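Local coordinates for protein 3-polyprenyl-4-hydroxybenzoate decarboxylase and related decarboxylases (Pelotomaculum thermopropionicum, PDB 6H6X) that catalyses the reversible, prenylated-FMN-dependent decarboxylation of 2,5-furandicarboxylic acid to 2-furoic acid as HmfF, a UbiD-family enzyme, at residues Glu185-Ile190 with Val230-Pro235; Ala134-Arg139 with Ser149-Gln154; Ile41-Phe46 with Thr58-Asp63; Met116-Thr121 with Pro284-Ile289. The protein carries 8 engineered substitutions. All coordinates share one frame; numbering follows the deposited sequence.

Interaction 1. Residues Glu185-Ile190 with Val230-Pro235; sequences EIALAI and VDVEVP
Glu-185 reaches across to the backbone of Asp-231 and makes the one polar link of this contact. Its chi1 of -67° sets CG beside the backbone N, the extended chain beyond CG carries the carboxylate to the amide, and Asp-231 N donates to Glu-185 OE1 at 2.8 Å. The N-H...O angle is nearly straight at 173°, although the donor stands well above the carboxylate plane. A glutamate suits this partly exposed end because its methylenes are useful too: Glu-185 CG lies 3.9 Å from Val-230 CG1, the two side chains sliding past each other in opposite directions. Asp-231 centres an inverse gamma turn, closed by a weak bond from Val-232 N to Val-230 O, and its own carboxylate turns away to a salt bridge with Lys-226.

The two backbones run roughly parallel, 24° apart, but their CA atoms stay more than 6 Å from each other and side chains fill the gap. Strand 184-190 belongs to the large antiparallel sheet of the flavin-binding domain, and strand 233-235 is the edge of a small three-stranded sheet laid against it.

On 185-190 the apolar contacts fall on alternate residues. Ala-187 CB meets Val-232 CG1 at 3.8 Å and Val-234 CG1 at 3.4 Å, a tight contact, and alanine's single methyl suits so close an approach. Further on, Ala-189 CB touches Pro-235 CD at 4.0 Å.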
# COMPACT_ATOMS: atom_id res chain seq x y z
N GLU B 185 40.69 -7.37 -18.82
CA GLU B 185 40.63 -8.48 -17.87
C GLU B 185 39.63 -8.18 -16.75
O GLU B 185 39.61 -7.07 -16.23
CB GLU B 185 42.01 -8.72 -17.25
CG GLU B 185 43.05 -9.24 -18.23
CD GLU B 185 44.36 -9.67 -17.56
OE1 GLU B 185 44.64 -9.30 -16.39
OE2 GLU B 185 45.12 -10.40 -18.24
N ILE B 186 38.81 -9.16 -16.39
CA ILE B 186 37.81 -9.01 -15.34
C ILE B 186 37.71 -10.25 -14.52
O ILE B 186 38.08 -11.33 -14.95
CB ILE B 186 36.39 -8.71 -15.88
CG1 ILE B 186 35.78 -9.90 -16.62
CG2 ILE B 186 36.41 -7.47 -16.78
CD1 ILE B 186 34.36 -9.66 -17.06
N ALA B 187 37.17 -10.08 -13.33
CA ALA B 187 36.69 -11.21 -12.57
C ALA B 187 35.25 -11.03 -12.06
O ALA B 187 34.82 -9.93 -11.72
CB ALA B 187 37.65 -11.46 -11.41
N LEU B 188 34.54 -12.14 -12.01
CA LEU B 188 33.17 -12.18 -11.58
C LEU B 188 33.09 -13.00 -10.34
O LEU B 188 33.52 -14.13 -10.35
CB LEU B 188 32.32 -12.86 -12.64
CG LEU B 188 32.32 -12.13 -13.99
CD1 LEU B 188 31.67 -13.04 -14.99
CD2 LEU B 188 31.55 -10.84 -13.89
N ALA B 189 32.56 -12.44 -9.25
CA ALA B 189 32.37 -13.24 -8.02
C ALA B 189 30.92 -13.35 -7.62
O ALA B 189 30.23 -12.36 -7.59
CB ALA B 189 33.15 -12.61 -6.91
N ILE B 190 30.49 -14.56 -7.28
CA ILE B 190 29.11 -14.91 -7.01
C ILE B 190 29.06 -15.55 -5.65
O ILE B 190 29.85 -16.43 -5.33
CB ILE B 190 28.59 -15.88 -8.05
CG1 ILE B 190 28.59 -15.27 -9.45
CG2 ILE B 190 27.16 -16.32 -7.71
CD1 ILE B 190 28.36 -16.29 -10.56
N VAL B 230 44.13 -13.98 -14.65
CA VAL B 230 44.05 -12.55 -14.89
C VAL B 230 44.57 -11.81 -13.68
O VAL B 230 44.54 -12.33 -12.58
CB VAL B 230 42.58 -12.12 -15.19
CG1 VAL B 230 42.12 -12.68 -16.53
CG2 VAL B 230 41.63 -12.54 -14.05
N ASP B 231 45.00 -10.58 -13.90
CA ASP B 231 45.62 -9.76 -12.85
C ASP B 231 44.54 -8.92 -12.15
O ASP B 231 44.47 -7.69 -12.29
CB ASP B 231 46.72 -8.88 -13.46
CG ASP B 231 47.53 -8.13 -12.41
OD1 ASP B 231 47.66 -8.61 -11.25
OD2 ASP B 231 48.05 -7.05 -12.76
N VAL B 232 43.71 -9.63 -11.40
CA VAL B 232 42.56 -9.06 -10.73
C VAL B 232 42.49 -9.76 -9.37
O VAL B 232 42.95 -10.89 -9.23
CB VAL B 232 41.25 -9.38 -11.51
CG1 VAL B 232 40.08 -8.63 -10.95
CG2 VAL B 232 41.39 -9.06 -13.00
N GLU B 233 41.88 -9.11 -8.39
CA GLU B 233 41.70 -9.63 -7.05
C GLU B 233 40.20 -9.94 -6.82
O GLU B 233 39.33 -9.23 -7.36
CB GLU B 233 42.18 -8.59 -6.02
CG GLU B 233 43.65 -8.17 -6.17
CD GLU B 233 43.90 -7.20 -7.34
OE1 GLU B 233 43.15 -6.18 -7.50
OE2 GLU B 233 44.81 -7.47 -8.15
N VAL B 234 39.90 -11.02 -6.08
CA VAL B 234 38.51 -11.45 -5.82
C VAL B 234 38.36 -11.81 -4.36
O VAL B 234 39.34 -12.13 -3.74
CB VAL B 234 38.07 -12.65 -6.68
CG1 VAL B 234 38.07 -12.28 -8.16
CG2 VAL B 234 38.93 -13.88 -6.43
N PRO B 235 37.14 -11.71 -3.79
CA PRO B 235 36.96 -12.09 -2.37
C PRO B 235 37.29 -13.56 -2.12
O PRO B 235 36.82 -14.43 -2.83
CB PRO B 235 35.50 -11.79 -2.11
CG PRO B 235 35.14 -10.76 -3.11
CD PRO B 235 35.91 -11.14 -4.36

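Interaction 2. Residues Ala134-Arg139 with Ser149-Gln154; sequences AILIAR and SIHRLQ. With 4LU (1-deoxy-5-O-phosphono-1-(3,3,4,5-tetramethyl-9,11-dioxo-2,3,8,9,10,11-hexahydro-7H-quinolino[1,8-fg]pteridin-12-ium-7-y l)-D-ribitol), chain I.
Leu-136 and Ser-149 form an antiparallel hydrogen-bonded pair, the tight part of the contact. Leu-136 N donates to Ser-149 O at 2.8 Å, and Ser-149 N returns a longer bond of 3.2 Å to Leu-136 O, which a water also links to Ser-149 OG. Leu-136 CD1 lies 3.9 Å from His-151 CD2, an apolar contact oblique to the ring. Ser-149 OG, in the plane of the imidazole at its edge, is hydrogen-bonded to His-151 NE2 at 2.7 Å; the small serine, with OG between backbone N and carbonyl carbon (chi1 42°), can turn back to reach it. At its other nitrogen, His-151 ND1 is hydrogen-bonded to Leu-164 O.

Past Ile-150 the backbones are farther apart and two waters bridge them. One accepts from His-151 N and donates to Ala-134 O; the other joins Ala-134 N to His-151 O, replacing direct backbone bonds. The far side of 149-154 serves the prenylated flavin: Ile-150 N donates to O2' of the ribityl chain at 3.1 Å, Arg-152 N to O4 at 2.9 Å, and the branched Ile-150 sets CG2 3.7 Å from ring atom C7. Arg-152 sends its guanidinium onward to Glu-254 and Glu-259.

The two segments are arms of the hairpin 130-139/146-157. Strand 184-190 pairs with the other edge of 130-139, while Leu-170 of helix 169-179 packs on Leu-136 and His-151.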
# COMPACT_ATOMS: atom_id res chain seq x y z
N ALA B 134 26.47 -11.49 -9.85
CA ALA B 134 27.91 -11.51 -9.89
C ALA B 134 28.40 -10.10 -9.76
O ALA B 134 27.97 -9.24 -10.52
CB ALA B 134 28.42 -12.08 -11.21
N ILE B 135 29.31 -9.87 -8.82
CA ILE B 135 30.07 -8.64 -8.81
C ILE B 135 31.20 -8.74 -9.83
O ILE B 135 31.87 -9.76 -9.92
CB ILE B 135 30.57 -8.24 -7.42
CG1 ILE B 135 31.62 -9.21 -6.84
CG2 ILE B 135 29.40 -8.09 -6.47
CD1 ILE B 135 32.24 -8.71 -5.53
N LEU B 136 31.38 -7.71 -10.63
CA LEU B 136 32.35 -7.67 -11.70
C LEU B 136 33.48 -6.73 -11.25
O LEU B 136 33.25 -5.54 -11.09
CB LEU B 136 31.73 -7.14 -12.98
CG LEU B 136 32.57 -7.30 -14.25
CD1 LEU B 136 31.66 -7.36 -15.47
CD2 LEU B 136 33.62 -6.22 -14.40
N ILE B 137 34.67 -7.28 -11.03
CA ILE B 137 35.83 -6.53 -10.58
C ILE B 137 36.75 -6.32 -11.79
O ILE B 137 37.07 -7.25 -12.50
CB ILE B 137 36.54 -7.31 -9.46
CG1 ILE B 137 35.61 -7.52 -8.31
CG2 ILE B 137 37.78 -6.57 -8.97
CD1 ILE B 137 35.90 -8.78 -7.53
N ALA B 138 37.14 -5.08 -12.02
CA ALA B 138 38.08 -4.74 -13.09
C ALA B 138 39.00 -3.56 -12.71
O ALA B 138 38.72 -2.80 -11.75
CB ALA B 138 37.33 -4.44 -14.36
N ARG B 139 40.11 -3.43 -13.44
CA ARG B 139 41.02 -2.29 -13.26
C ARG B 139 41.11 -1.42 -14.51
O ARG B 139 41.04 -1.91 -15.62
CB ARG B 139 42.41 -2.76 -12.84
CG ARG B 139 42.48 -3.17 -11.37
CD ARG B 139 43.90 -3.49 -10.90
NE ARG B 139 43.92 -3.86 -9.48
CZ ARG B 139 44.00 -3.00 -8.45
NH1 ARG B 139 44.12 -1.70 -8.64
NH2 ARG B 139 43.97 -3.44 -7.20
N SER B 149 31.09 -3.42 -10.09
CA SER B 149 29.69 -3.19 -10.45
C SER B 149 29.00 -4.53 -10.75
O SER B 149 29.66 -5.57 -10.89
CB SER B 149 29.62 -2.27 -11.71
OG SER B 149 30.61 -2.63 -12.67
N ILE B 150 27.67 -4.50 -10.86
CA ILE B 150 26.92 -5.71 -11.17
C ILE B 150 26.28 -5.53 -12.54
O ILE B 150 25.56 -4.56 -12.77
CB ILE B 150 25.83 -5.98 -10.11
CG1 ILE B 150 26.49 -6.31 -8.78
CG2 ILE B 150 24.91 -7.14 -10.55
CD1 ILE B 150 25.49 -6.63 -7.67
N HIS B 151 26.50 -6.51 -13.40
CA HIS B 151 25.98 -6.53 -14.80
C HIS B 151 25.30 -7.86 -15.03
O HIS B 151 25.77 -8.91 -14.55
CB HIS B 151 27.13 -6.33 -15.81
CG HIS B 151 27.90 -5.08 -15.56
ND1 HIS B 151 27.61 -3.89 -16.19
CD2 HIS B 151 28.85 -4.79 -14.64
CE1 HIS B 151 28.38 -2.93 -15.70
NE2 HIS B 151 29.13 -3.45 -14.75
N ARG B 152 24.17 -7.83 -15.73
CA ARG B 152 23.58 -9.06 -16.21
C ARG B 152 24.51 -9.69 -17.25
O ARG B 152 25.12 -8.99 -18.05
CB ARG B 152 22.18 -8.83 -16.75
CG ARG B 152 22.12 -8.16 -18.10
CD ARG B 152 20.68 -7.83 -18.47
NE ARG B 152 20.59 -7.44 -19.87
CZ ARG B 152 19.77 -6.52 -20.39
NH1 ARG B 152 18.92 -5.79 -19.64
NH2 ARG B 152 19.83 -6.30 -21.70
N LEU B 153 24.65 -11.00 -17.18
CA LEU B 153 25.50 -11.74 -18.08
C LEU B 153 24.66 -12.86 -18.71
O LEU B 153 24.13 -13.73 -18.01
CB LEU B 153 26.67 -12.32 -17.30
CG LEU B 153 27.51 -11.25 -16.64
CD1 LEU B 153 28.15 -11.75 -15.39
CD2 LEU B 153 28.55 -10.77 -17.61
N GLN B 154 24.47 -12.80 -20.02
CA GLN B 154 23.74 -13.84 -20.73
C GLN B 154 24.69 -14.99 -21.01
O GLN B 154 25.78 -14.79 -21.55
CB GLN B 154 23.16 -13.31 -22.06
CG GLN B 154 22.15 -14.27 -22.71
CD GLN B 154 21.66 -13.83 -24.07
OE1 GLN B 154 21.66 -12.63 -24.39
NE2 GLN B 154 21.22 -14.80 -24.86
C9 4LU I . 22.63 -3.75 -10.45
C8 4LU I . 22.03 -4.82 -9.71
C7 4LU I . 21.43 -5.92 -10.34
C10 4LU I . 23.43 -2.79 -13.99
C6 4LU I . 21.18 -5.83 -11.83
N3 4LU I . 24.37 -3.32 -16.57
C2 4LU I . 24.79 -2.20 -15.90
C13 4LU I . 19.62 -8.03 -12.22
C5 4LU I . 20.55 -6.95 -12.72
C1 4LU I . 20.88 -5.47 -14.66
O2 4LU I . 25.61 -1.41 -16.46
N1 4LU I . 24.34 -1.95 -14.64
C4 4LU I . 23.48 -4.21 -16.03
O4 4LU I . 23.14 -5.24 -16.66
C4A 4LU I . 22.95 -3.95 -14.64
N5 4LU I . 22.05 -4.85 -13.97
C3 4LU I . 20.52 -6.68 -14.18
C12 4LU I . 21.79 -7.88 -12.85
C5A 4LU I . 21.95 -4.81 -12.56
C7M 4LU I . 20.80 -7.03 -9.50
C8M 4LU I . 22.18 -4.72 -8.22
C9A 4LU I . 22.58 -3.66 -11.86
N10 4LU I . 23.00 -2.54 -12.67
C1' 4LU I . 23.47 -1.29 -12.05
C2' 4LU I . 24.97 -1.19 -11.70
O2' 4LU I . 25.49 -2.37 -11.07
C3' 4LU I . 25.13 -0.04 -10.72
O3' 4LU I . 24.47 1.12 -11.23
C4' 4LU I . 26.61 0.24 -10.40
O4' 4LU I . 26.81 0.99 -9.16
C5' 4LU I . 27.38 0.97 -11.47
O5' 4LU I . 28.68 1.06 -10.85
P 4LU I . 29.83 2.11 -11.32
O2P 4LU I . 31.12 1.73 -10.57
O3P 4LU I . 30.02 1.86 -12.85
O1P 4LU I . 29.29 3.47 -10.91
O HOH W 1 28.41 -8.71 -13.16
O HOH W 2 25.56 -10.75 -12.67
O HOH W 3 33.43 -2.77 -12.54

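Interaction 3. Residues Ile41-Phe46 with Thr58-Asp63; sequences ICSLLF and TGLAGD
Leu-44 and Thr-58 pair near the open end of a beta hairpin, strands 43-46 and 56-58, in the N-terminal domain. They are an antiparallel hydrogen-bonded pair: Leu-44 N donates to Thr-58 O at 3.1 Å and Thr-58 N to Leu-44 O at 3.0 Å. Ser-43 adds a third bond. Its hydroxyl, anti to the backbone N (chi1 179°), donates from OG to Thr-58 O at 2.9 Å, a reach that suits a short polar side chain at a strand's start. Thr-58 CG2 meets the edge of the Phe-46 ring, 4.0 Å from CE2, whereas Thr-58 OG1 turns to Thr-288 O.

Just outside this shell, Gly-59 leaves the strand with positive phi (75°), a conformation that favours glycine, and its CA comes within 4.5 Å of Ser-43 CA. The turn is fixed by Glu-295, whose carboxylate accepts from Gly-59 N and Leu-60 N. Leu-60 then packs on Leu-5 and Leu-9 of helix 5-14, and Leu-44 on Leu-443 of the second subunit. Farther along, Asp-63 is the N-cap of helix 64-70, its OD1 taking the amide of Leu-66. At the centre, Thr-58 O is gripped by two donors, Ser-43 OG and Leu-44 N, arriving from opposite faces of its carbonyl plane.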
# COMPACT_ATOMS: atom_id res chain seq x y z
N ILE B 41 9.61 -11.91 2.30
CA ILE B 41 9.28 -12.62 3.56
C ILE B 41 10.47 -13.48 3.97
O ILE B 41 10.93 -13.38 5.09
CB ILE B 41 7.89 -13.36 3.58
CG1 ILE B 41 8.03 -14.90 3.60
CG2 ILE B 41 6.96 -12.84 2.49
CD1 ILE B 41 6.73 -15.69 3.69
N CYS B 42 10.99 -14.28 3.06
CA CYS B 42 12.15 -15.07 3.36
C CYS B 42 12.99 -15.48 2.16
O CYS B 42 12.53 -15.55 1.04
CB CYS B 42 11.72 -16.34 4.13
SG CYS B 42 10.89 -17.53 3.03
N SER B 43 14.25 -15.77 2.46
CA SER B 43 15.21 -16.33 1.53
C SER B 43 14.86 -17.77 1.30
O SER B 43 14.42 -18.45 2.23
CB SER B 43 16.62 -16.25 2.11
OG SER B 43 17.54 -16.81 1.21
N LEU B 44 15.08 -18.25 0.08
CA LEU B 44 14.87 -19.62 -0.26
C LEU B 44 16.16 -20.27 -0.76
O LEU B 44 16.84 -19.75 -1.68
CB LEU B 44 13.82 -19.75 -1.34
CG LEU B 44 12.40 -19.34 -1.06
CD1 LEU B 44 11.60 -19.46 -2.36
CD2 LEU B 44 11.80 -20.22 0.01
N LEU B 45 16.46 -21.43 -0.19
CA LEU B 45 17.58 -22.26 -0.60
C LEU B 45 17.03 -23.51 -1.29
O LEU B 45 16.43 -24.36 -0.66
CB LEU B 45 18.41 -22.60 0.64
CG LEU B 45 19.56 -23.58 0.49
CD1 LEU B 45 20.55 -23.24 -0.59
CD2 LEU B 45 20.29 -23.61 1.83
N PHE B 46 17.24 -23.61 -2.60
CA PHE B 46 16.79 -24.72 -3.39
C PHE B 46 17.80 -25.88 -3.40
O PHE B 46 18.77 -25.85 -4.22
CB PHE B 46 16.49 -24.28 -4.82
CG PHE B 46 15.37 -23.27 -4.92
CD1 PHE B 46 14.04 -23.67 -4.99
CD2 PHE B 46 15.64 -21.90 -4.98
CE1 PHE B 46 13.00 -22.74 -5.09
CE2 PHE B 46 14.62 -20.97 -5.09
CZ PHE B 46 13.30 -21.39 -5.16
N THR B 58 18.24 -17.57 -3.17
CA THR B 58 17.71 -16.29 -3.62
C THR B 58 17.09 -15.53 -2.45
O THR B 58 16.71 -16.14 -1.47
CB THR B 58 16.75 -16.43 -4.81
OG1 THR B 58 16.47 -15.12 -5.38
CG2 THR B 58 15.48 -17.12 -4.40
N GLY B 59 17.10 -14.19 -2.53
CA GLY B 59 16.43 -13.34 -1.56
C GLY B 59 17.20 -13.26 -0.24
O GLY B 59 16.61 -13.42 0.82
N LEU B 60 18.50 -12.98 -0.30
CA LEU B 60 19.37 -12.87 0.90
C LEU B 60 18.99 -11.80 1.85
O LEU B 60 19.17 -11.94 3.08
CB LEU B 60 20.84 -12.64 0.52
CG LEU B 60 21.47 -13.73 -0.35
CD1 LEU B 60 22.91 -13.41 -0.61
CD2 LEU B 60 21.33 -15.08 0.32
N ALA B 61 18.45 -10.72 1.31
CA ALA B 61 17.91 -9.64 2.13
C ALA B 61 16.83 -8.94 1.30
O ALA B 61 17.09 -8.54 0.17
CB ALA B 61 19.02 -8.65 2.48
N GLY B 62 15.65 -8.79 1.87
CA GLY B 62 14.50 -8.27 1.17
C GLY B 62 13.72 -7.22 1.92
O GLY B 62 12.58 -6.96 1.59
N ASP B 63 14.35 -6.60 2.92
CA ASP B 63 13.77 -5.54 3.69
C ASP B 63 14.90 -4.77 4.34
O ASP B 63 16.04 -5.26 4.40
CB ASP B 63 12.76 -6.07 4.71
CG ASP B 63 13.39 -6.91 5.84
OD1 ASP B 63 14.40 -6.46 6.46
OD2 ASP B 63 12.83 -8.00 6.14

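Interaction 4. Residues Met116-Thr121 with Pro284-Ile289; sequences MLPIPT and PVYHTI
Tyr-286 pushes its whole side chain into a curve of the loop 117-120, and each level of it meets a different residue. CB, at the base, lies 3.9 Å from Pro-118 CG; here the proline ring and the tyrosine slide past each other in opposite directions. CG stands anti to the backbone N (chi1 -177°), carried toward 117-120, and the contacts of the ring follow from there. On one side of the ring CD2 approaches Leu-117 CB at 4.3 Å, and farther out CE2 meets Ile-119 CG1 at 3.9 Å. On the other side CE1 is 3.9 Å from Pro-120 CD. Pro-118 O lies over one face. At the tip, OH touches both branches of Ile-119, with CG1 and CG2 each 3.8 Å from it.

The loop bends through an inverse gamma turn centred on Pro-118, in which Ile-119 N makes a weak bond to Leu-117 O. Proline suits both 118 and 120: it stiffens an irregular chain, needs no partner for an amide hydrogen, and offers apolar CH2 groups to Tyr-286. Pro-120 also meets Thr-288 tip to tip, its CG 3.8 Å from OG1, while that hydroxyl is hydrogen-bonded to His-122 and Thr-132.

Strand 286-287 is an edge of the four-stranded sheet, lying parallel to 56-58, and just past it Ile-289 touches the flavin. The arrangement is thus a proline-rich loop packed round an aromatic residue from a sheet edge, beside the cofactor pocket.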
# COMPACT_ATOMS: atom_id res chain seq x y z
N MET B 116 28.29 -26.74 -15.28
CA MET B 116 28.73 -26.65 -13.88
C MET B 116 27.71 -26.01 -12.95
O MET B 116 27.58 -26.40 -11.77
CB MET B 116 29.99 -25.81 -13.77
CG MET B 116 31.19 -26.35 -14.51
SD MET B 116 32.50 -25.12 -14.49
CE MET B 116 32.67 -24.93 -12.74
N LEU B 117 26.99 -25.01 -13.47
CA LEU B 117 26.25 -24.10 -12.59
C LEU B 117 24.78 -24.00 -12.96
O LEU B 117 24.41 -23.87 -14.15
CB LEU B 117 26.86 -22.72 -12.66
CG LEU B 117 28.35 -22.62 -12.29
CD1 LEU B 117 28.79 -21.18 -12.45
CD2 LEU B 117 28.62 -23.13 -10.88
N PRO B 118 23.92 -24.05 -11.94
CA PRO B 118 22.49 -23.98 -12.14
C PRO B 118 22.02 -22.53 -12.41
O PRO B 118 21.32 -21.97 -11.62
CB PRO B 118 21.96 -24.50 -10.81
CG PRO B 118 22.97 -24.01 -9.81
CD PRO B 118 24.28 -24.16 -10.51
N ILE B 119 22.39 -21.99 -13.55
CA ILE B 119 22.11 -20.62 -13.84
C ILE B 119 20.67 -20.58 -14.32
O ILE B 119 20.37 -21.13 -15.37
CB ILE B 119 23.06 -20.07 -14.90
CG1 ILE B 119 24.49 -20.18 -14.39
CG2 ILE B 119 22.71 -18.63 -15.28
CD1 ILE B 119 25.53 -19.96 -15.43
N PRO B 120 19.79 -19.85 -13.59
CA PRO B 120 18.37 -19.84 -13.92
C PRO B 120 17.99 -19.06 -15.14
O PRO B 120 18.73 -18.19 -15.58
CB PRO B 120 17.72 -19.16 -12.70
CG PRO B 120 18.78 -19.13 -11.63
CD PRO B 120 20.05 -19.01 -12.41
N THR B 121 16.81 -19.38 -15.66
CA THR B 121 16.10 -18.54 -16.64
C THR B 121 14.95 -17.91 -15.87
O THR B 121 14.18 -18.62 -15.19
CB THR B 121 15.66 -19.41 -17.83
OG1 THR B 121 16.80 -20.13 -18.32
CG2 THR B 121 15.14 -18.59 -18.95
N PRO B 284 29.81 -25.64 -3.86
CA PRO B 284 29.39 -24.23 -3.77
C PRO B 284 27.87 -24.02 -3.72
O PRO B 284 27.09 -24.89 -4.13
CB PRO B 284 29.93 -23.65 -5.06
CG PRO B 284 29.91 -24.76 -6.03
CD PRO B 284 30.14 -26.04 -5.24
N VAL B 285 27.45 -22.86 -3.22
CA VAL B 285 26.07 -22.38 -3.33
C VAL B 285 26.00 -21.30 -4.39
O VAL B 285 26.74 -20.35 -4.32
CB VAL B 285 25.58 -21.79 -2.02
CG1 VAL B 285 24.09 -21.58 -2.06
CG2 VAL B 285 25.93 -22.72 -0.87
N TYR B 286 25.11 -21.46 -5.37
CA TYR B 286 24.92 -20.48 -6.40
C TYR B 286 23.83 -19.46 -5.94
O TYR B 286 22.76 -19.87 -5.51
CB TYR B 286 24.54 -21.14 -7.70
CG TYR B 286 24.39 -20.15 -8.85
CD1 TYR B 286 23.19 -19.46 -9.04
CD2 TYR B 286 25.44 -19.86 -9.71
CE1 TYR B 286 23.06 -18.52 -10.05
CE2 TYR B 286 25.29 -18.94 -10.74
CZ TYR B 286 24.09 -18.28 -10.87
OH TYR B 286 23.94 -17.35 -11.89
N HIS B 287 24.11 -18.16 -6.06
CA HIS B 287 23.17 -17.10 -5.65
C HIS B 287 22.60 -16.45 -6.91
O HIS B 287 23.32 -16.09 -7.85
CB HIS B 287 23.90 -16.09 -4.80
CG HIS B 287 23.09 -14.89 -4.45
ND1 HIS B 287 23.66 -13.65 -4.31
CD2 HIS B 287 21.78 -14.73 -4.20
CE1 HIS B 287 22.74 -12.79 -3.92
NE2 HIS B 287 21.59 -13.42 -3.85
N THR B 288 21.27 -16.36 -6.98
CA THR B 288 20.66 -15.58 -8.04
C THR B 288 19.82 -14.45 -7.46
O THR B 288 19.29 -14.59 -6.34
CB THR B 288 19.85 -16.45 -9.00
OG1 THR B 288 19.64 -15.69 -10.19
CG2 THR B 288 18.51 -16.92 -8.39
N ILE B 289 19.75 -13.34 -8.18
CA ILE B 289 18.86 -12.24 -7.80
C ILE B 289 17.77 -12.24 -8.84
O ILE B 289 18.04 -12.16 -10.04
CB ILE B 289 19.62 -10.91 -7.77
CG1 ILE B 289 20.53 -10.84 -6.52
CG2 ILE B 289 18.67 -9.74 -7.76
CD1 ILE B 289 21.62 -9.75 -6.65

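From the N terminus, interaction 3 comes first and closes a short loop within the N-terminal domain. Interaction 4 then opens at 116-121 and closes only at 284-289, enclosing most of the flavin-binding domain. Nested inside it lie interaction 2, a hairpin, and then interaction 1, a longer loop; these two follow in series and none of the four cross. Interactions 1 and 2 share the large sheet, where Ala-187 O and Ile-137 N are probably hydrogen-bonded. Ile-190 packs on Tyr-286, bringing interaction 1 to interaction 4. Interaction 4 also shares the four-stranded sheet with interaction 3, where Leu-60 packs on His-287, and so ties the N-terminal domain to the flavin-binding domain.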